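Restriction endonuclease (Mycobacterium sp., PDB 4F0Q) cleaves DNA as a tetrameric, modification-dependent restriction endonuclease that responds to cytosine methylation. Local coordinates at the interface of chains A and B and the interface of chains A and C. Numbering follows the deposited sequence. Chains: chain A/B/C, Restriction endonuclease.

Contacts 1 and 2 lie about 45 Å apart, measured between the centres of their C-alpha atoms, and share no residue or element. Contact 1 joins chains A and B through helices 367-374 of both chains and helix 393-401 of B; contact 2 joins chains A and C through strand 175-193 of A and helix 130-142 of C. Chain A therefore meets its two neighbours through different surfaces. The A-C interface is two-fold symmetric, whereas A-B is not an exact two-fold. Salt bridges with apolar packing at contact 1 and mainly van der Waals packing at contact 2 probably help build a tetramer from one kind of subunit.

Contact 1: the interface of chains A and B. Residues chain A 372; chain B 367-368, 371, 398.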
loop_
_atom_site.group_PDB
_atom_site.type_symbol
_atom_site.label_atom_id
_atom_site.label_comp_id
_atom_site.label_asym_id
_atom_site.label_seq_id
_atom_site.Cartn_x
_atom_site.Cartn_y
_atom_site.Cartn_z
ATOM N N ARG A 372 -0.515 17.133 5.696
ATOM C CA ARG A 372 -0.381 17.773 4.391
ATOM C C ARG A 372 0.080 16.772 3.338
ATOM O O ARG A 372 -0.215 16.920 2.151
ATOM C CB ARG A 372 0.583 18.959 4.455
ATOM C CG ARG A 372 0.532 19.842 3.220
ATOM C CD ARG A 372 1.487 21.014 3.322
ATOM N NE ARG A 372 1.393 21.882 2.153
ATOM C CZ ARG A 372 2.200 22.910 1.919
ATOM N NH1 ARG A 372 3.172 23.199 2.774
ATOM N NH2 ARG A 372 2.040 23.645 0.828
ATOM N N PRO B 367 -2.231 25.798 4.435
ATOM C CA PRO B 367 -2.708 24.602 3.727
ATOM C C PRO B 367 -2.601 23.319 4.546
ATOM O O PRO B 367 -3.399 22.403 4.344
ATOM C CB PRO B 367 -1.789 24.527 2.500
ATOM C CG PRO B 367 -0.607 25.371 2.842
ATOM C CD PRO B 367 -1.151 26.470 3.692
ATOM N N GLU B 368 -1.632 23.248 5.455
ATOM C CA GLU B 368 -1.484 22.067 6.298
ATOM C C GLU B 368 -2.599 21.981 7.337
ATOM O O GLU B 368 -3.008 20.888 7.730
ATOM C CB GLU B 368 -0.105 22.024 6.966
ATOM C CG GLU B 368 0.253 23.251 7.787
ATOM C CD GLU B 368 0.967 24.313 6.973
ATOM O OE1 GLU B 368 0.906 24.252 5.726
ATOM O OE2 GLU B 368 1.593 25.207 7.579
ATOM N N ALA B 371 -5.393 20.610 5.463
ATOM C CA ALA B 371 -5.064 19.216 5.197
ATOM C C ALA B 371 -5.254 18.343 6.435
ATOM O O ALA B 371 -5.470 17.137 6.322
ATOM C CB ALA B 371 -3.646 19.102 4.676
ATOM N N GLU B 398 -4.161 24.348 -3.129
ATOM C CA GLU B 398 -4.059 22.941 -2.754
ATOM C C GLU B 398 -5.417 22.248 -2.815
ATOM O O GLU B 398 -5.527 21.125 -3.308
ATOM C CB GLU B 398 -3.458 22.803 -1.353
ATOM C CG GLU B 398 -3.331 21.372 -0.861
ATOM C CD GLU B 398 -2.717 21.282 0.524
ATOM O OE1 GLU B 398 -1.482 21.434 0.640
ATOM O OE2 GLU B 398 -3.468 21.062 1.499
#
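Helix 367-374 of chain A meets the same helix of chain B closely enough for the backbone CA of A:Arg372 to sit 3.5 Å from CB of B:Ala371, a methyl group small enough to let the two backbones approach. From this point A:Arg372 reaches over chain B. Its CG lies anti to the backbone N (chi1 -167°), and the chain stays extended as far as NE, carrying the guanidinium group to two acidic residues that approach it differently. At the NE edge B:Glu398, from helix 393-401, offers its carboxylate OE1 to NE of A:Arg372, forming a salt bridge and hydrogen bond of 3.3 Å. The bond is fairly straight, 158° at the hydrogen, and OE1 lies near the guanidinium plane although the carboxylate itself is turned 43° from it. B:Glu368 bends at chi2 and comes in over a face instead, its OE1 3.9 Å from NH1 of A:Arg372, a longer and mainly electrostatic salt bridge. Its aliphatic part also serves, with CB 4.0 Å from CB of A:Arg372. B:Pro367 lays ring carbon CG over the same face, toward the rim, 3.7 Å from NH2 of A:Arg372. Proline suits this place because its ring offers an apolar surface to the flat cation and leaves the NE edge to the carboxylate of B:Glu398. Arginine combines a long aliphatic stem for packing with several N-H groups, and the two nearby carboxylates would probably favour its positive charge. The site brings the same helix of two chains together in an interface that is not an exact two-fold, and helps hold two subunits of the endonuclease tetramer together.

Contact 2: the interface of chains A and C. Residues chain A 189, 191; chain C 136, 139-140, 143.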
loop_
_atom_site.group_PDB
_atom_site.type_symbol
_atom_site.label_atom_id
_atom_site.label_comp_id
_atom_site.label_asym_id
_atom_site.label_seq_id
_atom_site.Cartn_x
_atom_site.Cartn_y
_atom_site.Cartn_z
ATOM N N HIS A 189 23.544 -13.109 1.579
ATOM C CA HIS A 189 24.905 -12.599 1.494
ATOM C C HIS A 189 24.915 -11.098 1.752
ATOM O O HIS A 189 23.980 -10.392 1.378
ATOM C CB HIS A 189 25.491 -12.904 0.111
ATOM C CG HIS A 189 26.831 -12.281 -0.135
ATOM N ND1 HIS A 189 26.984 -11.094 -0.822
ATOM C CD2 HIS A 189 28.078 -12.683 0.202
ATOM C CE1 HIS A 189 28.268 -10.792 -0.891
ATOM N NE2 HIS A 189 28.954 -11.739 -0.277
ATOM N N VAL A 191 27.873 -7.530 2.365
ATOM C CA VAL A 191 29.238 -7.027 2.458
ATOM C C VAL A 191 29.306 -5.920 3.501
ATOM O O VAL A 191 28.556 -4.947 3.439
ATOM C CB VAL A 191 29.762 -6.508 1.105
ATOM C CG1 VAL A 191 31.140 -5.889 1.274
ATOM C CG2 VAL A 191 29.806 -7.636 0.087
ATOM N N LEU C 136 29.539 -15.918 -5.761
ATOM C CA LEU C 136 29.847 -15.338 -4.456
ATOM C C LEU C 136 30.974 -14.313 -4.558
ATOM O O LEU C 136 30.871 -13.201 -4.028
ATOM C CB LEU C 136 30.216 -16.433 -3.452
ATOM C CG LEU C 136 29.060 -17.257 -2.877
ATOM C CD1 LEU C 136 29.586 -18.410 -2.038
ATOM C CD2 LEU C 136 28.135 -16.377 -2.054
ATOM N N ALA C 139 29.571 -11.305 -6.223
ATOM C CA ALA C 139 28.690 -10.561 -5.327
ATOM C C ALA C 139 29.481 -9.771 -4.293
ATOM O O ALA C 139 29.023 -8.734 -3.812
ATOM C CB ALA C 139 27.712 -11.505 -4.642
ATOM N N ARG C 140 30.665 -10.269 -3.953
ATOM C CA ARG C 140 31.579 -9.540 -3.080
ATOM C C ARG C 140 31.917 -8.169 -3.671
ATOM O O ARG C 140 32.070 -7.186 -2.944
ATOM C CB ARG C 140 32.856 -10.357 -2.854
ATOM C CG ARG C 140 33.995 -9.596 -2.186
ATOM C CD ARG C 140 33.613 -9.092 -0.803
ATOM N NE ARG C 140 34.679 -8.288 -0.211
ATOM C CZ ARG C 140 34.851 -6.989 -0.439
ATOM N NH1 ARG C 140 34.022 -6.340 -1.245
ATOM N NH2 ARG C 140 35.850 -6.339 0.140
ATOM N N ALA C 143 28.600 -5.713 -4.418
ATOM C CA ALA C 143 28.287 -4.962 -3.213
ATOM C C ALA C 143 29.566 -4.352 -2.651
ATOM O O ALA C 143 29.738 -4.257 -1.436
ATOM C CB ALA C 143 27.619 -5.855 -2.184
#
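A:His189 and A:Val191, from strand 175-193, bury the most surface in this patch, 48 and 36 Å² respectively, against the C-terminal part of helix 130-142 of chain C and the loop residue just beyond it. The imidazole of A:His189 projects toward the helix with CG anti to the backbone N (chi1 173°). Its CE1 comes 3.7 Å from the backbone O of C:Ala139, while the methyl CB of that alanine lies 3.9 Å from the same ring carbon. A small residue suits this point because it lets the ring come near the helix backbone. C:Leu136, one turn earlier, lends a branched apolar side chain on the same face of the ring as that methyl, but toward the other end, where its CD2 makes a loose contact of 4.3 Å with CD2 of A:His189. Histidine suits the place because its flat ring can lie over the aliphatic groups of the helix.

A:Val191 gathers CB and both of its branches round C:Ala143. CG2 meets the methyl CB of C:Ala143 at 3.6 Å, and CB lies 3.4 Å from that residue's backbone O, which CG1 also approaches. C:Arg140 runs alongside both branches, its guanidinium NH1 3.9 Å from CG1 of A:Val191 and its CA 4.1 Å from CG2. The arginine chain bends at chi2 (61°), and its side chain crosses that of A:Val191 at about a right angle. Valine is compact, yet its forked shape lets both methyls touch the loop and the arginine. These mainly van der Waals contacts fit a strand against the end of a helix. Two-fold symmetry repeats the patch with the chains exchanged, so the site probably contributes twice to holding the A-C pair together within the tetramer.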